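Local coordinates for protein mRNA interferase RelE (Escherichia coli, PDB 4FXI) that cleaves mRNA codon-specifically in the ribosomal A site, shutting down translation during amino acid starvation as the toxin of a type II toxin-antitoxin pair, at residues 3-8 with 71-76; 75-80 with 88-93. The protein carries 1 engineered substitution. All blocks are in the same frame, centred on the assembly; numbering follows the deposited sequence.

Contact 1. Residues 3-8 with 71-76; sequences YFLDFD and VVVFVI
Phe4 and Val71 open a parallel ladder that pairs strand 4-7, an outermost strand of the sheet, with strand 72-76. Five backbone hydrogen bonds carry it. Phe4 N donates to Val71 O (2.9 Å); Val73 then takes Phe4 O through its N and offers its own O to Asp6 N, and Val75 does the same between Asp6 O and Asp8 N. The last bond, Asp8 N to Val75 O at 2.8 Å, is nearly straight, 176° at the hydrogen.

Apolar contacts dominate the side of Leu5, Val73, Phe7 and Val75. There the beta-branched Val75 lays CB over one face of the Phe7 ring, 4.0 Å from its centroid, and turns CG2 to Leu5 CD1 at 3.7 Å. At the ladder's start the Tyr3 ring lies across the backbone of Val71, CD2 being 3.5 Å from Val71 C, while Val71 CG1 stands over one ring face in a CH-pi contact; Tyr3 OH reaches on to Asp68.

The other side mixes polar and aromatic groups. The Asp6 carboxylate runs beside the Phe74 ring, planes 41° apart, with OD2 3.7 Å from CD1 of Phe74. Phe74 holds CG anti to its backbone N (chi1 -178°); farther out on the ring, CE1 lies 3.5 Å from Asp8 N.

Asp8 precedes helix 9-17 as its N-cap, the short carboxylate capping a backbone N, and OD1 forms a salt bridge with Arg10. That helix covers Phe7 and Val75 through Leu12 and Ala11, Trp15 meeting the Phe7 ring, while strand 60-67 flanks strand 72-78.

Contact 2. Residues 75-80 with 88-93; sequences VISVGK and SEAVKR
The C-terminal helix 85-94 packs against Ile76 and Ser77 of strand 72-78 here, Ala90 fitting beside these two residues where both face Val63 in a classic beta bulge. The chain leaves the strand, turns a corner at Gly79 and comes back as the helix, whose segment runs at 148° to the strand with the two axes 7.2 Å apart.

The small side chains of Ala90 and Ser77 allow so close an approach, with Ile76 packing alongside. The methyl of Ala90 is met by two groups: CD1 of Ile76 lies 3.7 Å from Ala90 CB, and CB of Ser77 is equally near that same methyl. Ile76 holds CG1 between its backbone N and carbonyl carbon (chi1 58°), and the branch runs on to the helix with CG1 as well as CD1 beside Ala90. Ser77 turns CB toward the helix, its OG 3.9 Å from Glu89 CB. That hydroxyl is hydrogen-bonded to Val86 O, so a serine fits here both by its size and by its polar tip.

Arg93 supplies the polar link. Its chain is extended from CG to NE, and NH1 donates to Ile76 O over 3.0 Å, with 157° at the hydrogen; the oxygen lies at the edge of the guanidinium, near its plane. NE pairs with Glu89 OE2 one helical turn earlier at 2.9 Å, a salt bridge whose hydrogen bond is weak in angle, and NH2 forms a salt bridge with Glu14 of helix 9-17.

One guanidinium therefore joins a strand carbonyl to acids on two helices. Its positive charge is probably balanced by Glu89 and Glu14, while the directional NH1 bond satisfies a carbonyl of a buried residue and ties the helix to the bulged strand.

Overall arrangement
Strand 72-78 joins the two contacts, which share Val75 and Ile76 and have centres about 13 Å apart. In contact 1 it receives strand 4-7 along its edge; in contact 2 Ile76 and Ser77 receive the C-terminal helix. At the junction, Asp8 OD1 of contact 1 packs 4.3 Å from Arg93 CD of contact 2. Both lie near residues inferred to act in mRNA cleavage: the side chain of Ile76 is about 9 Å from that of Lys52, the probable proton acceptor, and the side chain of Ser77 about 7 Å from that of Arg61, a likely transition-state stabiliser. Residue 81, the position inferred to supply the proton donor, is an engineered alanine in this structure, just beyond residues 75-80.

Contact 1. Residues 3-8 with 71-76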
loop_
_atom_site.group_PDB
_atom_site.type_symbol
_atom_site.label_atom_id
_atom_site.label_comp_id
_atom_site.label_asym_id
_atom_site.label_seq_id
_atom_site.Cartn_x
_atom_site.Cartn_y
_atom_site.Cartn_z
ATOM N N TYR A 3 8.411 -10.844 -4.991
ATOM C CA TYR A 3 8.686 -9.523 -5.551
ATOM C C TYR A 3 9.603 -8.724 -4.629
ATOM O O TYR A 3 9.644 -8.967 -3.423
ATOM C CB TYR A 3 7.370 -8.753 -5.750
ATOM C CG TYR A 3 6.611 -9.159 -6.988
ATOM C CD1 TYR A 3 6.175 -10.467 -7.163
ATOM C CD2 TYR A 3 6.309 -8.229 -7.974
ATOM C CE1 TYR A 3 5.462 -10.835 -8.302
ATOM C CE2 TYR A 3 5.619 -8.593 -9.116
ATOM C CZ TYR A 3 5.194 -9.895 -9.274
ATOM O OH TYR A 3 4.495 -10.250 -10.411
ATOM N N PHE A 4 10.339 -7.780 -5.208
ATOM C CA PHE A 4 11.113 -6.815 -4.432
ATOM C C PHE A 4 10.197 -5.693 -3.964
ATOM O O PHE A 4 9.049 -5.598 -4.405
ATOM C CB PHE A 4 12.243 -6.220 -5.288
ATOM C CG PHE A 4 13.281 -7.219 -5.713
ATOM C CD1 PHE A 4 14.335 -7.542 -4.871
ATOM C CD2 PHE A 4 13.211 -7.828 -6.958
ATOM C CE1 PHE A 4 15.294 -8.465 -5.262
ATOM C CE2 PHE A 4 14.170 -8.747 -7.356
ATOM C CZ PHE A 4 15.214 -9.062 -6.508
ATOM N N LEU A 5 10.711 -4.828 -3.092
ATOM C CA LEU A 5 9.899 -3.754 -2.516
ATOM C C LEU A 5 10.508 -2.382 -2.784
ATOM O O LEU A 5 11.727 -2.223 -2.748
ATOM C CB LEU A 5 9.754 -3.960 -0.996
ATOM C CG LEU A 5 9.095 -2.841 -0.178
ATOM C CD1 LEU A 5 7.601 -2.705 -0.520
ATOM C CD2 LEU A 5 9.267 -3.091 1.312
ATOM N N ASP A 6 9.654 -1.395 -3.051
ATOM C CA ASP A 6 10.106 -0.020 -3.210
ATOM C C ASP A 6 8.996 0.879 -2.676
ATOM O O ASP A 6 7.828 0.488 -2.686
ATOM C CB ASP A 6 10.380 0.283 -4.690
ATOM C CG ASP A 6 11.080 1.621 -4.896
ATOM O OD1 ASP A 6 11.843 2.042 -3.999
ATOM O OD2 ASP A 6 10.871 2.245 -5.955
ATOM N N PHE A 7 9.361 2.065 -2.197
ATOM C CA PHE A 7 8.398 3.039 -1.685
ATOM C C PHE A 7 8.508 4.324 -2.479
ATOM O O PHE A 7 9.618 4.755 -2.822
ATOM C CB PHE A 7 8.743 3.430 -0.242
ATOM C CG PHE A 7 8.255 2.472 0.798
ATOM C CD1 PHE A 7 8.975 1.329 1.098
ATOM C CD2 PHE A 7 7.106 2.736 1.509
ATOM C CE1 PHE A 7 8.522 0.448 2.077
ATOM C CE2 PHE A 7 6.651 1.862 2.490
ATOM C CZ PHE A 7 7.369 0.719 2.779
ATOM N N ASP A 8 7.366 4.957 -2.738
ATOM C CA ASP A 8 7.364 6.362 -3.117
ATOM C C ASP A 8 7.955 7.128 -1.950
ATOM O O ASP A 8 7.671 6.801 -0.795
ATOM C CB ASP A 8 5.929 6.839 -3.352
ATOM C CG ASP A 8 5.864 8.271 -3.845
ATOM O OD1 ASP A 8 5.993 9.198 -3.023
ATOM O OD2 ASP A 8 5.668 8.469 -5.061
ATOM N N VAL A 71 9.727 -6.465 -11.376
ATOM C CA VAL A 71 9.428 -7.437 -10.331
ATOM C C VAL A 71 9.323 -6.749 -8.969
ATOM O O VAL A 71 9.898 -7.204 -7.980
ATOM C CB VAL A 71 10.492 -8.560 -10.252
ATOM C CG1 VAL A 71 9.903 -9.785 -9.569
ATOM C CG2 VAL A 71 10.994 -8.923 -11.636
ATOM N N VAL A 72 8.594 -5.639 -8.926
ATOM C CA VAL A 72 8.546 -4.845 -7.712
ATOM C C VAL A 72 7.128 -4.508 -7.233
ATOM O O VAL A 72 6.200 -4.317 -8.039
ATOM C CB VAL A 72 9.376 -3.547 -7.866
ATOM C CG1 VAL A 72 8.674 -2.575 -8.781
ATOM C CG2 VAL A 72 9.620 -2.906 -6.512
ATOM N N VAL A 73 6.977 -4.473 -5.910
ATOM C CA VAL A 73 5.783 -3.952 -5.254
ATOM C C VAL A 73 6.119 -2.528 -4.857
ATOM O O VAL A 73 7.021 -2.294 -4.057
ATOM C CB VAL A 73 5.420 -4.770 -3.983
ATOM C CG1 VAL A 73 4.393 -4.036 -3.110
ATOM C CG2 VAL A 73 4.914 -6.154 -4.370
ATOM N N PHE A 74 5.402 -1.573 -5.441
ATOM C CA PHE A 74 5.693 -0.157 -5.256
ATOM C C PHE A 74 4.662 0.454 -4.324
ATOM O O PHE A 74 3.499 0.619 -4.690
ATOM C CB PHE A 74 5.677 0.541 -6.623
ATOM C CG PHE A 74 6.017 2.002 -6.572
ATOM C CD1 PHE A 74 7.217 2.440 -6.035
ATOM C CD2 PHE A 74 5.140 2.942 -7.090
ATOM C CE1 PHE A 74 7.527 3.792 -6.000
ATOM C CE2 PHE A 74 5.449 4.296 -7.049
ATOM C CZ PHE A 74 6.644 4.716 -6.504
ATOM N N VAL A 75 5.069 0.765 -3.102
ATOM C CA VAL A 75 4.137 1.348 -2.142
ATOM C C VAL A 75 3.941 2.824 -2.470
ATOM O O VAL A 75 4.890 3.588 -2.427
ATOM C CB VAL A 75 4.663 1.220 -0.710
ATOM C CG1 VAL A 75 3.688 1.892 0.280
ATOM C CG2 VAL A 75 4.854 -0.259 -0.358
ATOM N N ILE A 76 2.716 3.225 -2.804
ATOM C CA ILE A 76 2.478 4.618 -3.214
ATOM C C ILE A 76 1.804 5.500 -2.165
ATOM O O ILE A 76 1.930 6.727 -2.205
ATOM C CB ILE A 76 1.625 4.679 -4.469
ATOM C CG1 ILE A 76 0.313 3.973 -4.220
ATOM C CG2 ILE A 76 2.321 4.001 -5.614
ATOM C CD1 ILE A 76 -0.438 3.743 -5.469
#

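Contact 2. Residues 75-80 with 88-93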
loop_
_atom_site.group_PDB
_atom_site.type_symbol
_atom_site.label_atom_id
_atom_site.label_comp_id
_atom_site.label_asym_id
_atom_site.label_seq_id
_atom_site.Cartn_x
_atom_site.Cartn_y
_atom_site.Cartn_z
ATOM N N VAL A 75 5.069 0.765 -3.102
ATOM C CA VAL A 75 4.137 1.348 -2.142
ATOM C C VAL A 75 3.941 2.824 -2.470
ATOM O O VAL A 75 4.890 3.588 -2.427
ATOM C CB VAL A 75 4.663 1.220 -0.710
ATOM C CG1 VAL A 75 3.688 1.892 0.280
ATOM C CG2 VAL A 75 4.854 -0.259 -0.358
ATOM N N ILE A 76 2.716 3.225 -2.804
ATOM C CA ILE A 76 2.478 4.618 -3.214
ATOM C C ILE A 76 1.804 5.500 -2.165
ATOM O O ILE A 76 1.930 6.727 -2.205
ATOM C CB ILE A 76 1.625 4.679 -4.469
ATOM C CG1 ILE A 76 0.313 3.973 -4.220
ATOM C CG2 ILE A 76 2.321 4.001 -5.614
ATOM C CD1 ILE A 76 -0.438 3.743 -5.469
ATOM N N SER A 77 1.084 4.890 -1.234
ATOM C CA SER A 77 0.302 5.660 -0.285
ATOM C C SER A 77 0.017 4.865 0.987
ATOM O O SER A 77 -0.414 3.708 0.927
ATOM C CB SER A 77 -1.020 6.095 -0.931
ATOM O OG SER A 77 -1.745 6.958 -0.069
ATOM N N VAL A 78 0.280 5.475 2.140
ATOM C CA VAL A 78 -0.174 4.898 3.405
ATOM C C VAL A 78 -0.799 5.976 4.291
ATOM O O VAL A 78 -0.182 7.009 4.574
ATOM C CB VAL A 78 0.914 4.034 4.128
ATOM C CG1 VAL A 78 2.211 4.027 3.360
ATOM C CG2 VAL A 78 1.113 4.465 5.575
ATOM N N GLY A 79 -2.050 5.745 4.676
ATOM C CA GLY A 79 -2.828 6.730 5.406
ATOM C C GLY A 79 -4.252 6.277 5.677
ATOM O O GLY A 79 -4.544 5.087 5.637
ATOM N N LYS A 80 -5.142 7.240 5.925
ATOM C CA LYS A 80 -6.510 6.971 6.391
ATOM C C LYS A 80 -7.544 6.727 5.287
ATOM O O LYS A 80 -7.582 7.442 4.281
ATOM C CB LYS A 80 -7.005 8.135 7.257
ATOM C CG LYS A 80 -6.113 8.466 8.440
ATOM C CD LYS A 80 -6.073 7.327 9.442
ATOM C CE LYS A 80 -7.448 7.058 10.031
ATOM N NZ LYS A 80 -7.389 6.068 11.144
ATOM N N SER A 88 -7.262 8.927 -2.732
ATOM C CA SER A 88 -7.092 10.081 -3.608
ATOM C C SER A 88 -5.613 10.468 -3.715
ATOM O O SER A 88 -5.142 10.858 -4.782
ATOM C CB SER A 88 -7.942 11.260 -3.137
ATOM O OG SER A 88 -9.321 11.002 -3.361
ATOM N N GLU A 89 -4.875 10.333 -2.615
ATOM C CA GLU A 89 -3.439 10.588 -2.645
ATOM C C GLU A 89 -2.714 9.598 -3.553
ATOM O O GLU A 89 -1.802 9.968 -4.293
ATOM C CB GLU A 89 -2.836 10.534 -1.238
ATOM C CG GLU A 89 -2.694 11.894 -0.583
ATOM C CD GLU A 89 -1.913 12.879 -1.436
ATOM O OE1 GLU A 89 -2.387 14.022 -1.603
ATOM O OE2 GLU A 89 -0.827 12.516 -1.935
ATOM N N ALA A 90 -3.115 8.336 -3.488
ATOM C CA ALA A 90 -2.511 7.317 -4.341
ATOM C C ALA A 90 -2.697 7.660 -5.824
ATOM O O ALA A 90 -1.755 7.568 -6.611
ATOM C CB ALA A 90 -3.087 5.940 -4.026
ATOM N N VAL A 91 -3.906 8.065 -6.203
ATOM C CA VAL A 91 -4.158 8.422 -7.592
ATOM C C VAL A 91 -3.306 9.618 -7.992
ATOM O O VAL A 91 -2.656 9.617 -9.037
ATOM C CB VAL A 91 -5.650 8.775 -7.856
ATOM C CG1 VAL A 91 -5.831 9.130 -9.308
ATOM C CG2 VAL A 91 -6.552 7.616 -7.481
ATOM N N LYS A 92 -3.307 10.633 -7.137
ATOM C CA LYS A 92 -2.513 11.837 -7.341
ATOM C C LYS A 92 -1.021 11.543 -7.552
ATOM O O LYS A 92 -0.379 12.142 -8.408
ATOM C CB LYS A 92 -2.713 12.776 -6.147
ATOM C CG LYS A 92 -2.292 14.213 -6.367
ATOM C CD LYS A 92 -2.997 15.115 -5.357
ATOM C CE LYS A 92 -2.605 16.576 -5.509
ATOM N NZ LYS A 92 -1.281 16.863 -4.891
ATOM N N ARG A 93 -0.465 10.620 -6.777
ATOM C CA ARG A 93 0.966 10.332 -6.859
ATOM C C ARG A 93 1.352 9.472 -8.062
ATOM O O ARG A 93 2.514 9.428 -8.453
ATOM C CB ARG A 93 1.457 9.678 -5.566
ATOM C CG ARG A 93 1.388 10.605 -4.363
ATOM C CD ARG A 93 1.767 9.896 -3.064
ATOM N NE ARG A 93 1.475 10.744 -1.912
ATOM C CZ ARG A 93 1.519 10.338 -0.650
ATOM N NH1 ARG A 93 1.853 9.086 -0.364
ATOM N NH2 ARG A 93 1.235 11.189 0.327
#